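Local coordinates for protein ornithine carbamoyltransferase (Giardia intestinalis, PDB 3GRF) that probably catalyses carbamoyl transfer between carbamoyl phosphate and ornithine, a reaction tied to the arginine degradation pathway of this parasite, at residues Thr7-Leu11 and Ala121-Asn127; Tyr38-Asn44 and Met66-Gly71; Lys45-Phe51 and Val101-Arg107; Val90-Glu95 and Glu116-Ala121. All coordinates share one frame. Numbering follows the deposited sequence.

All four contacts lie in the carbamoyl-phosphate-binding domain. Interaction 3 is the middle of its parallel sheet, in the strand order 72-77, 46-51, 103-107, 125-127. Interaction 1 continues outward from it, since I126 N lies 3.0 Å from C104 O; their centres are about 10 Å apart. Interaction 4 covers the C104 and A106 face, where M117 SD is 3.9 Å from C104 SG, and it shares A121 with interaction 1. Interaction 2 adjoins the start of strand 46-51, with M66 CE 3.7 Å from K45 O, but its centre is about 26 Å from that of interaction 4. The side chains of M66 and T46 are each about 9 Å from bound nickel.

Interaction 1. Residues Thr7-Leu11 and Ala121-Asn127; sequences TRHLL and ASVPCIN
An N-terminal segment, extended from T7 to L10, lies along the edge strand of the parallel sheet, joined to strand 125-127 by a single backbone bridge. Both segments run the same way, with CA pairs H9-C125 at 5.0 Å, L10-I126 at 4.7 Å and L11-N127 at 4.9 Å. At the bridge, L10 N donates to C125 O (2.9 Å) and L10 O accepts from N127 N (2.9 Å, 172°). L10 is t at chi1; its CD2 meets I126 CG2 at 3.9 Å, and V317 and F321 also touch it. H9 (chi1 m, chi2 -66°) takes the preceding position in the ladder: its ND1 accepts from C125 N at 2.8 Å, where R8 O stays 4.4 Å away, so the imidazole replaces a carbonyl. T7, chi1 m, points CB toward the loop before the strand, its CG2 3.5 Å from V123 C and its OG1 weakly bonded to S122 O. Finally, N127 OD1 accepts from L129 N, and N127 ND2 donates to L11 O at 3.0 Å.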
# COMPACT_ATOMS: atom_id res chain seq x y z
N THR A 7 0.76 -26.45 9.57
CA THR A 7 0.27 -25.50 8.59
C THR A 7 0.83 -25.85 7.21
O THR A 7 2.04 -26.06 7.05
CB THR A 7 0.63 -24.08 9.01
OG1 THR A 7 0.08 -23.84 10.31
CG2 THR A 7 0.07 -23.06 8.05
N ARG A 8 -0.04 -25.92 6.21
CA ARG A 8 0.43 -26.14 4.83
C ARG A 8 0.97 -24.88 4.19
O ARG A 8 0.31 -23.84 4.21
CB ARG A 8 -0.68 -26.73 3.93
CG ARG A 8 -0.84 -28.22 4.07
CD ARG A 8 -0.46 -28.92 2.77
NE ARG A 8 -1.66 -29.33 2.06
CZ ARG A 8 -1.76 -29.62 0.77
NH1 ARG A 8 -0.72 -29.56 -0.07
NH2 ARG A 8 -2.94 -29.96 0.32
N HIS A 9 2.16 -25.02 3.61
CA HIS A 9 2.89 -23.98 2.91
C HIS A 9 2.91 -24.30 1.41
O HIS A 9 2.31 -25.29 0.98
CB HIS A 9 4.32 -23.91 3.44
CG HIS A 9 4.35 -23.36 4.89
ND1 HIS A 9 3.98 -22.06 5.18
CD2 HIS A 9 4.67 -23.93 6.08
CE1 HIS A 9 4.09 -21.85 6.48
NE2 HIS A 9 4.51 -22.98 7.04
N LEU A 10 3.61 -23.50 0.63
CA LEU A 10 3.77 -23.71 -0.80
C LEU A 10 5.11 -23.10 -1.11
O LEU A 10 5.21 -21.95 -1.54
CB LEU A 10 2.65 -22.99 -1.63
CG LEU A 10 2.54 -23.21 -3.14
CD1 LEU A 10 2.03 -24.61 -3.46
CD2 LEU A 10 1.63 -22.18 -3.79
N LEU A 11 6.16 -23.88 -0.90
CA LEU A 11 7.51 -23.43 -1.12
C LEU A 11 7.99 -23.85 -2.52
O LEU A 11 8.90 -23.23 -3.09
CB LEU A 11 8.44 -23.98 -0.03
CG LEU A 11 8.24 -23.66 1.48
CD1 LEU A 11 9.59 -23.35 2.10
CD2 LEU A 11 7.28 -22.51 1.80
N ALA A 121 6.01 -19.87 11.08
CA ALA A 121 4.74 -19.29 10.71
C ALA A 121 3.63 -20.30 10.94
O ALA A 121 3.79 -21.50 10.76
CB ALA A 121 4.78 -18.83 9.27
N SER A 122 2.50 -19.78 11.39
CA SER A 122 1.31 -20.57 11.68
C SER A 122 0.11 -20.17 10.78
O SER A 122 -1.01 -20.59 11.02
CB SER A 122 0.95 -20.38 13.15
OG SER A 122 -0.15 -21.21 13.51
N VAL A 123 0.35 -19.36 9.74
CA VAL A 123 -0.59 -19.13 8.64
C VAL A 123 0.11 -19.66 7.39
O VAL A 123 1.32 -19.80 7.39
CB VAL A 123 -0.96 -17.60 8.47
CG1 VAL A 123 -1.73 -17.08 9.68
CG2 VAL A 123 0.28 -16.75 8.27
N PRO A 124 -0.63 -20.02 6.33
CA PRO A 124 0.10 -20.44 5.11
C PRO A 124 1.16 -19.46 4.54
O PRO A 124 0.87 -18.29 4.33
CB PRO A 124 -1.01 -20.68 4.08
CG PRO A 124 -2.26 -20.82 4.85
CD PRO A 124 -2.10 -20.14 6.19
N CYS A 125 2.36 -19.93 4.25
CA CYS A 125 3.36 -19.09 3.54
C CYS A 125 3.69 -19.66 2.12
O CYS A 125 3.80 -20.87 1.88
CB CYS A 125 4.66 -18.86 4.34
SG CYS A 125 4.48 -18.28 6.02
N ILE A 126 3.80 -18.74 1.18
CA ILE A 126 3.87 -19.06 -0.23
C ILE A 126 5.14 -18.37 -0.70
O ILE A 126 5.34 -17.23 -0.40
CB ILE A 126 2.66 -18.53 -1.00
CG1 ILE A 126 1.41 -19.31 -0.57
CG2 ILE A 126 2.88 -18.69 -2.51
CD1 ILE A 126 0.11 -18.53 -0.75
N ASN A 127 6.00 -19.13 -1.37
CA ASN A 127 7.22 -18.60 -1.96
C ASN A 127 6.83 -17.87 -3.26
O ASN A 127 6.32 -18.48 -4.20
CB ASN A 127 8.18 -19.78 -2.19
CG ASN A 127 9.31 -19.45 -3.12
OD1 ASN A 127 9.76 -18.32 -3.19
ND2 ASN A 127 9.82 -20.45 -3.80

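Interaction 2. Residues Tyr38-Asn44 and Met66-Gly71; sequences YTARAAN and MTRLGG
A Schellman motif closes helix 56-69, and the loop leading into strand 46-51 folds across its end. G70, the C-prime residue, has phi/psi 100/17; G71 N bonds to M66 O (2.8 Å) and G70 N weakly to T67 O (3.1 Å). The loop passes as two overlapping type I turns, Y38-R41 and A40-A43, with CA pairs T39-L69 at 4.7 Å and A43-G70 at 4.5 Å. One direct hydrogen bond joins the segments, A42 N to L69 O (2.8 Å, 158°). A water bridges N44 N and G70 O, 3.0 Å from each. CA-H...O contacts add L69 CA to Y38 O (3.3 Å, 159°) and A43 CA to G70 O (3.2 Å, 168°). A42 CB sits 3.7 Å from L69 CB and 4.0 Å from M66 CE (M66 chi1-chi3 all m), while L69 CD1 reaches Y38 CB at 4.0 Å. The polar ends of Y38 and R41 turn elsewhere, to D30 and in a salt bridge to D319. An ideal CB on G70 would lie 2.6 Å from T39 O and one on G71 2.4 Å from A42 O. The polar part is backbone-made, and the close fit leaves neither glycine room for a side chain.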
# COMPACT_ATOMS: atom_id res chain seq x y z
N TYR A 38 -16.56 -15.01 -6.98
CA TYR A 38 -15.47 -15.11 -6.01
C TYR A 38 -15.23 -13.81 -5.24
O TYR A 38 -14.24 -13.62 -4.53
CB TYR A 38 -14.22 -15.49 -6.77
CG TYR A 38 -14.37 -16.83 -7.40
CD1 TYR A 38 -14.81 -16.97 -8.73
CD2 TYR A 38 -14.12 -17.97 -6.65
CE1 TYR A 38 -14.95 -18.23 -9.28
CE2 TYR A 38 -14.26 -19.20 -7.18
CZ TYR A 38 -14.66 -19.34 -8.50
OH TYR A 38 -14.75 -20.63 -8.97
N THR A 39 -16.20 -12.94 -5.35
CA THR A 39 -16.05 -11.57 -5.02
C THR A 39 -15.99 -11.28 -3.49
O THR A 39 -15.66 -10.17 -3.05
CB THR A 39 -17.13 -10.86 -5.81
OG1 THR A 39 -16.53 -9.86 -6.63
CG2 THR A 39 -18.19 -10.34 -4.98
N ALA A 40 -16.30 -12.29 -2.68
CA ALA A 40 -16.34 -12.13 -1.23
C ALA A 40 -15.59 -13.27 -0.53
O ALA A 40 -15.69 -13.46 0.68
CB ALA A 40 -17.77 -12.05 -0.75
N ARG A 41 -14.82 -14.03 -1.32
CA ARG A 41 -14.05 -15.17 -0.80
C ARG A 41 -13.00 -14.80 0.26
O ARG A 41 -12.84 -15.53 1.25
CB ARG A 41 -13.40 -15.94 -1.97
CG ARG A 41 -14.38 -16.76 -2.86
CD ARG A 41 -15.10 -17.90 -2.10
NE ARG A 41 -14.16 -18.97 -1.75
CZ ARG A 41 -14.45 -20.14 -1.18
NH1 ARG A 41 -15.69 -20.46 -0.84
NH2 ARG A 41 -13.47 -21.00 -0.97
N ALA A 42 -12.34 -13.65 0.10
CA ALA A 42 -11.40 -13.13 1.12
C ALA A 42 -11.87 -11.85 1.79
O ALA A 42 -11.05 -11.07 2.26
CB ALA A 42 -9.97 -12.88 0.48
N ALA A 43 -13.17 -11.61 1.84
CA ALA A 43 -13.68 -10.41 2.46
C ALA A 43 -13.06 -10.29 3.85
O ALA A 43 -13.04 -11.28 4.58
CB ALA A 43 -15.22 -10.48 2.57
N ASN A 44 -12.56 -9.09 4.20
CA ASN A 44 -11.96 -8.77 5.51
C ASN A 44 -10.69 -9.51 5.89
O ASN A 44 -10.22 -9.47 7.06
CB ASN A 44 -12.96 -8.88 6.65
CG ASN A 44 -14.15 -8.00 6.43
OD1 ASN A 44 -14.09 -6.79 6.61
ND2 ASN A 44 -15.24 -8.59 5.96
N MET A 66 -6.20 -10.10 -4.37
CA MET A 66 -6.91 -9.96 -3.09
C MET A 66 -8.08 -9.05 -3.21
O MET A 66 -9.13 -9.34 -2.66
CB MET A 66 -6.00 -9.49 -1.95
CG MET A 66 -4.92 -10.50 -1.53
SD MET A 66 -5.54 -12.04 -0.78
CE MET A 66 -6.32 -11.35 0.66
N THR A 67 -7.93 -7.94 -3.94
CA THR A 67 -9.08 -7.03 -4.20
C THR A 67 -10.21 -7.77 -4.89
O THR A 67 -11.40 -7.56 -4.59
CB THR A 67 -8.63 -5.84 -5.05
OG1 THR A 67 -7.55 -5.18 -4.36
CG2 THR A 67 -9.77 -4.84 -5.28
N ARG A 68 -9.86 -8.64 -5.82
CA ARG A 68 -10.91 -9.36 -6.59
C ARG A 68 -11.69 -10.38 -5.79
O ARG A 68 -12.79 -10.77 -6.17
CB ARG A 68 -10.30 -10.00 -7.83
CG ARG A 68 -10.03 -8.94 -8.89
CD ARG A 68 -9.25 -9.50 -10.05
NE ARG A 68 -10.07 -10.28 -10.99
CZ ARG A 68 -10.56 -9.83 -12.14
NH1 ARG A 68 -10.36 -8.57 -12.50
NH2 ARG A 68 -11.28 -10.63 -12.94
N LEU A 69 -11.08 -10.81 -4.69
CA LEU A 69 -11.58 -11.80 -3.75
C LEU A 69 -12.21 -11.04 -2.60
O LEU A 69 -12.91 -11.63 -1.81
CB LEU A 69 -10.42 -12.64 -3.23
CG LEU A 69 -10.07 -14.05 -3.70
CD1 LEU A 69 -10.85 -14.58 -4.86
CD2 LEU A 69 -8.57 -14.13 -3.96
N GLY A 70 -11.91 -9.74 -2.50
CA GLY A 70 -12.59 -8.81 -1.59
C GLY A 70 -11.84 -8.52 -0.31
O GLY A 70 -12.42 -8.02 0.67
N GLY A 71 -10.55 -8.83 -0.32
CA GLY A 71 -9.72 -8.72 0.86
C GLY A 71 -8.65 -7.71 0.49
O GLY A 71 -8.90 -6.82 -0.35
O HOH W 1 -11.67 -6.45 3.13

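Interaction 3. Residues Lys45-Phe51 and Val101-Arg107; sequences KTLLAFF and VDICTAR
Strands 46-51 and 103-107 run parallel, their axes 4.6 Å apart at closest approach and crossing at -18°. The register pairs L47-I103, L48-C104, A49-T105, F50-A106 and F51-R107, at CA separations of 4.4 to 4.9 Å. Even-numbered residues of the first strand carry the ladder: L48 N to I103 O (2.9 Å), T105 N to L48 O (3.0 Å), F50 N to T105 O (3.0 Å) and R107 N to F50 O (3.0 Å). Before it, D102 (chi1 m) extends the pattern with its side chain, T46 N donating to D102 OD1 (3.0 Å) while D102 N donates to T46 O (3.2 Å). On the face of L47 and T105, L47 CB lies 3.6 Å from I103 CG2, and T105 (chi1 p) sets OG1 3.4 Å from A49 CB. A water joins T105 OG1 (2.6 Å) and F50 O (3.0 Å). On the opposite face C104 SG approaches the F50 ring at its edge, 3.8 Å from F50 CE1, and F50 CB meets A106 CB at 4.0 Å. R107 also touches S55, which begins the S-x-R-T-R sequence used by this family for carbamoyl phosphate; the ladder thus carries R107, at the strand's C-terminal end, to that probable site.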
# COMPACT_ATOMS: atom_id res chain seq x y z
N LYS A 45 -10.14 -10.23 4.92
CA LYS A 45 -8.99 -11.08 5.21
C LYS A 45 -7.83 -10.42 4.56
O LYS A 45 -8.02 -9.73 3.55
CB LYS A 45 -9.20 -12.50 4.67
CG LYS A 45 -10.18 -13.31 5.55
CD LYS A 45 -10.62 -14.59 4.85
CE LYS A 45 -11.66 -15.35 5.69
NZ LYS A 45 -10.99 -16.23 6.68
N THR A 46 -6.61 -10.54 5.11
CA THR A 46 -5.44 -9.85 4.50
C THR A 46 -4.28 -10.79 4.24
O THR A 46 -4.07 -11.76 4.96
CB THR A 46 -4.94 -8.61 5.31
OG1 THR A 46 -3.69 -8.93 5.94
CG2 THR A 46 -5.98 -8.23 6.36
N LEU A 47 -3.56 -10.46 3.19
CA LEU A 47 -2.36 -11.15 2.86
C LEU A 47 -1.18 -10.23 3.17
O LEU A 47 -1.18 -9.05 2.86
CB LEU A 47 -2.38 -11.57 1.38
CG LEU A 47 -1.04 -11.57 0.64
CD1 LEU A 47 -0.25 -12.78 1.08
CD2 LEU A 47 -1.14 -11.51 -0.91
N LEU A 48 -0.16 -10.79 3.80
CA LEU A 48 0.99 -10.01 4.07
C LEU A 48 2.00 -10.39 3.02
O LEU A 48 2.39 -11.54 2.93
CB LEU A 48 1.53 -10.40 5.43
CG LEU A 48 2.81 -9.71 5.85
CD1 LEU A 48 2.82 -8.16 5.55
CD2 LEU A 48 2.97 -9.97 7.32
N ALA A 49 2.48 -9.42 2.24
CA ALA A 49 3.31 -9.76 1.07
C ALA A 49 4.66 -9.07 1.11
O ALA A 49 4.75 -7.91 0.75
CB ALA A 49 2.57 -9.34 -0.20
N PHE A 50 5.70 -9.81 1.52
CA PHE A 50 7.09 -9.32 1.62
C PHE A 50 7.76 -9.36 0.27
O PHE A 50 7.57 -10.29 -0.50
CB PHE A 50 7.90 -10.18 2.60
CG PHE A 50 7.40 -10.12 4.04
CD1 PHE A 50 6.60 -11.11 4.55
CD2 PHE A 50 7.71 -9.05 4.87
CE1 PHE A 50 6.14 -11.06 5.89
CE2 PHE A 50 7.25 -9.00 6.22
CZ PHE A 50 6.46 -10.02 6.71
N PHE A 51 8.52 -8.32 -0.05
CA PHE A 51 9.30 -8.34 -1.25
C PHE A 51 10.66 -7.81 -0.88
O PHE A 51 10.76 -6.70 -0.37
CB PHE A 51 8.66 -7.45 -2.32
CG PHE A 51 7.41 -8.03 -2.93
CD1 PHE A 51 7.48 -8.75 -4.11
CD2 PHE A 51 6.18 -7.85 -2.34
CE1 PHE A 51 6.33 -9.30 -4.67
CE2 PHE A 51 5.00 -8.36 -2.90
CZ PHE A 51 5.09 -9.12 -4.04
N VAL A 101 -2.41 -11.63 10.38
CA VAL A 101 -2.79 -11.84 8.98
C VAL A 101 -3.29 -13.28 8.77
O VAL A 101 -3.17 -14.14 9.65
CB VAL A 101 -1.65 -11.44 8.01
CG1 VAL A 101 -1.25 -9.98 8.31
CG2 VAL A 101 -0.42 -12.39 8.18
N ASP A 102 -3.95 -13.49 7.63
CA ASP A 102 -4.54 -14.78 7.28
C ASP A 102 -3.63 -15.60 6.38
O ASP A 102 -3.72 -16.83 6.29
CB ASP A 102 -5.88 -14.54 6.61
CG ASP A 102 -6.81 -13.79 7.48
OD1 ASP A 102 -6.94 -12.56 7.29
OD2 ASP A 102 -7.34 -14.40 8.41
N ILE A 103 -2.73 -14.91 5.69
CA ILE A 103 -1.88 -15.60 4.72
C ILE A 103 -0.71 -14.72 4.40
O ILE A 103 -0.79 -13.52 4.63
CB ILE A 103 -2.64 -15.97 3.40
CG1 ILE A 103 -1.75 -16.75 2.44
CG2 ILE A 103 -3.26 -14.77 2.68
CD1 ILE A 103 -2.52 -17.53 1.46
N CYS A 104 0.37 -15.31 3.89
CA CYS A 104 1.63 -14.58 3.66
C CYS A 104 2.30 -15.08 2.39
O CYS A 104 2.36 -16.27 2.14
CB CYS A 104 2.58 -14.78 4.86
SG CYS A 104 4.32 -14.20 4.65
N THR A 105 2.81 -14.17 1.57
CA THR A 105 3.67 -14.56 0.46
C THR A 105 4.95 -13.79 0.72
O THR A 105 4.90 -12.74 1.36
CB THR A 105 3.12 -14.06 -0.91
OG1 THR A 105 2.93 -12.66 -0.81
CG2 THR A 105 1.78 -14.72 -1.30
N ALA A 106 6.08 -14.29 0.25
CA ALA A 106 7.35 -13.60 0.46
C ALA A 106 8.24 -13.90 -0.71
O ALA A 106 8.27 -15.02 -1.22
CB ALA A 106 8.02 -14.04 1.76
N ARG A 107 8.95 -12.88 -1.15
CA ARG A 107 9.89 -12.96 -2.24
C ARG A 107 11.23 -12.68 -1.62
O ARG A 107 11.61 -11.51 -1.51
CB ARG A 107 9.54 -11.95 -3.34
CG ARG A 107 10.03 -12.32 -4.74
CD ARG A 107 11.52 -12.03 -4.88
NE ARG A 107 11.97 -11.94 -6.28
CZ ARG A 107 11.27 -11.40 -7.28
NH1 ARG A 107 10.07 -10.87 -7.06
NH2 ARG A 107 11.79 -11.39 -8.51
O HOH W 2 5.10 -11.49 -1.70

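Interaction 4. Residues Val90-Glu95 and Glu116-Ala121; sequences VQDTAE and EMAQHA
V90 opens helix 90-97 against the end of helix 111-120; the two short axes approach to 8.2 Å and cross at -51°. With CB turned toward the other helix and chi1 at 18°, V90 brings CG2 to 3.4 Å from E116 CG and 3.6 Å from M117 CA. Q91, extended (chi1, chi2 t), lays CB over a face of the H120 ring, 3.5 Å from its centroid and 6° off the normal, a CH-pi contact. H120 (chi1 m), the most covered residue, also donates weakly from NE2 to E116 OE2 at 2.8 Å. A94 lies at the closest backbone approach, its CA 4.8 Å from A121 CA just past the second helix, and its CB 3.6 Å from M117 O. E95, m at chi1 and chi2, folds back: one water joins E95 OE1 (2.5 Å), Q91 OE1 (3.0 Å) and H120 ND1 (3.2 Å), and another donates to H120 O (2.6 Å) and, weakly, to E95 OE2 (3.0 Å). E95 OE2 also salt-bridges R99, and D92 reaches R287 of the third subunit. Such helices, before and after strand 103-107 and on one face of the sheet, belong to successive beta-alpha-beta crossovers of a parallel alpha/beta domain.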
# COMPACT_ATOMS: atom_id res chain seq x y z
N VAL A 90 13.38 -13.70 12.85
CA VAL A 90 12.40 -14.19 11.87
C VAL A 90 11.30 -15.04 12.52
O VAL A 90 10.15 -14.94 12.13
CB VAL A 90 13.03 -14.84 10.59
CG1 VAL A 90 14.48 -15.23 10.79
CG2 VAL A 90 12.20 -16.01 10.08
N GLN A 91 11.67 -15.85 13.52
CA GLN A 91 10.70 -16.58 14.33
C GLN A 91 9.65 -15.67 14.97
O GLN A 91 8.47 -15.96 14.91
CB GLN A 91 11.42 -17.39 15.43
CG GLN A 91 10.44 -18.06 16.40
CD GLN A 91 11.12 -18.71 17.57
OE1 GLN A 91 10.48 -19.33 18.40
NE2 GLN A 91 12.45 -18.58 17.64
N ASP A 92 10.13 -14.61 15.62
CA ASP A 92 9.33 -13.61 16.31
C ASP A 92 8.47 -12.87 15.31
O ASP A 92 7.27 -12.67 15.55
CB ASP A 92 10.22 -12.62 17.06
CG ASP A 92 10.83 -13.20 18.34
OD1 ASP A 92 10.59 -14.38 18.70
OD2 ASP A 92 11.55 -12.45 19.02
N THR A 93 9.06 -12.51 14.17
CA THR A 93 8.29 -11.86 13.11
C THR A 93 7.15 -12.80 12.68
O THR A 93 5.97 -12.42 12.74
CB THR A 93 9.22 -11.44 11.95
OG1 THR A 93 10.18 -10.50 12.43
CG2 THR A 93 8.43 -10.78 10.85
N ALA A 94 7.49 -14.05 12.32
CA ALA A 94 6.50 -15.00 11.83
C ALA A 94 5.45 -15.33 12.90
O ALA A 94 4.28 -15.43 12.60
CB ALA A 94 7.17 -16.25 11.29
N GLU A 95 5.90 -15.53 14.14
CA GLU A 95 5.00 -15.80 15.27
C GLU A 95 4.01 -14.66 15.43
O GLU A 95 2.85 -14.87 15.72
CB GLU A 95 5.77 -16.00 16.59
CG GLU A 95 6.46 -17.38 16.74
CD GLU A 95 5.51 -18.54 17.10
OE1 GLU A 95 6.00 -19.66 17.38
OE2 GLU A 95 4.29 -18.37 17.10
N GLU A 116 12.98 -20.75 6.82
CA GLU A 116 13.06 -20.24 8.18
C GLU A 116 11.74 -19.56 8.56
O GLU A 116 11.10 -19.93 9.57
CB GLU A 116 14.32 -19.33 8.26
CG GLU A 116 14.56 -18.37 9.45
CD GLU A 116 14.51 -19.01 10.83
OE1 GLU A 116 15.28 -18.57 11.70
OE2 GLU A 116 13.68 -19.91 11.06
N MET A 117 11.28 -18.63 7.72
CA MET A 117 10.03 -17.91 7.97
C MET A 117 8.86 -18.87 8.06
O MET A 117 8.11 -18.87 9.04
CB MET A 117 9.75 -16.91 6.86
CG MET A 117 8.52 -16.07 7.13
SD MET A 117 8.00 -15.14 5.65
CE MET A 117 9.21 -13.82 5.74
N ALA A 118 8.69 -19.68 7.01
CA ALA A 118 7.67 -20.72 7.01
C ALA A 118 7.76 -21.63 8.26
O ALA A 118 6.74 -21.99 8.84
CB ALA A 118 7.74 -21.54 5.71
N GLN A 119 8.97 -22.01 8.67
CA GLN A 119 9.15 -22.91 9.83
C GLN A 119 8.29 -22.46 11.01
O GLN A 119 7.53 -23.26 11.59
CB GLN A 119 10.63 -22.92 10.26
CG GLN A 119 11.19 -24.21 10.83
CD GLN A 119 12.66 -24.38 10.45
OE1 GLN A 119 12.99 -24.83 9.34
NE2 GLN A 119 13.56 -23.98 11.36
N HIS A 120 8.37 -21.17 11.33
CA HIS A 120 7.75 -20.65 12.57
C HIS A 120 6.38 -20.04 12.35
O HIS A 120 5.69 -19.72 13.30
CB HIS A 120 8.62 -19.58 13.21
CG HIS A 120 10.03 -20.02 13.42
ND1 HIS A 120 10.41 -20.81 14.48
CD2 HIS A 120 11.15 -19.78 12.70
CE1 HIS A 120 11.70 -21.04 14.41
NE2 HIS A 120 12.18 -20.42 13.34
N ALA A 121 6.01 -19.87 11.08
CA ALA A 121 4.74 -19.29 10.71
C ALA A 121 3.63 -20.30 10.94
O ALA A 121 3.79 -21.50 10.76
CB ALA A 121 4.78 -18.83 9.27
O HOH W 3 8.30 -20.57 16.81
O HOH W 4 14.78 -17.05 14.08
O HOH W 5 3.49 -18.88 14.29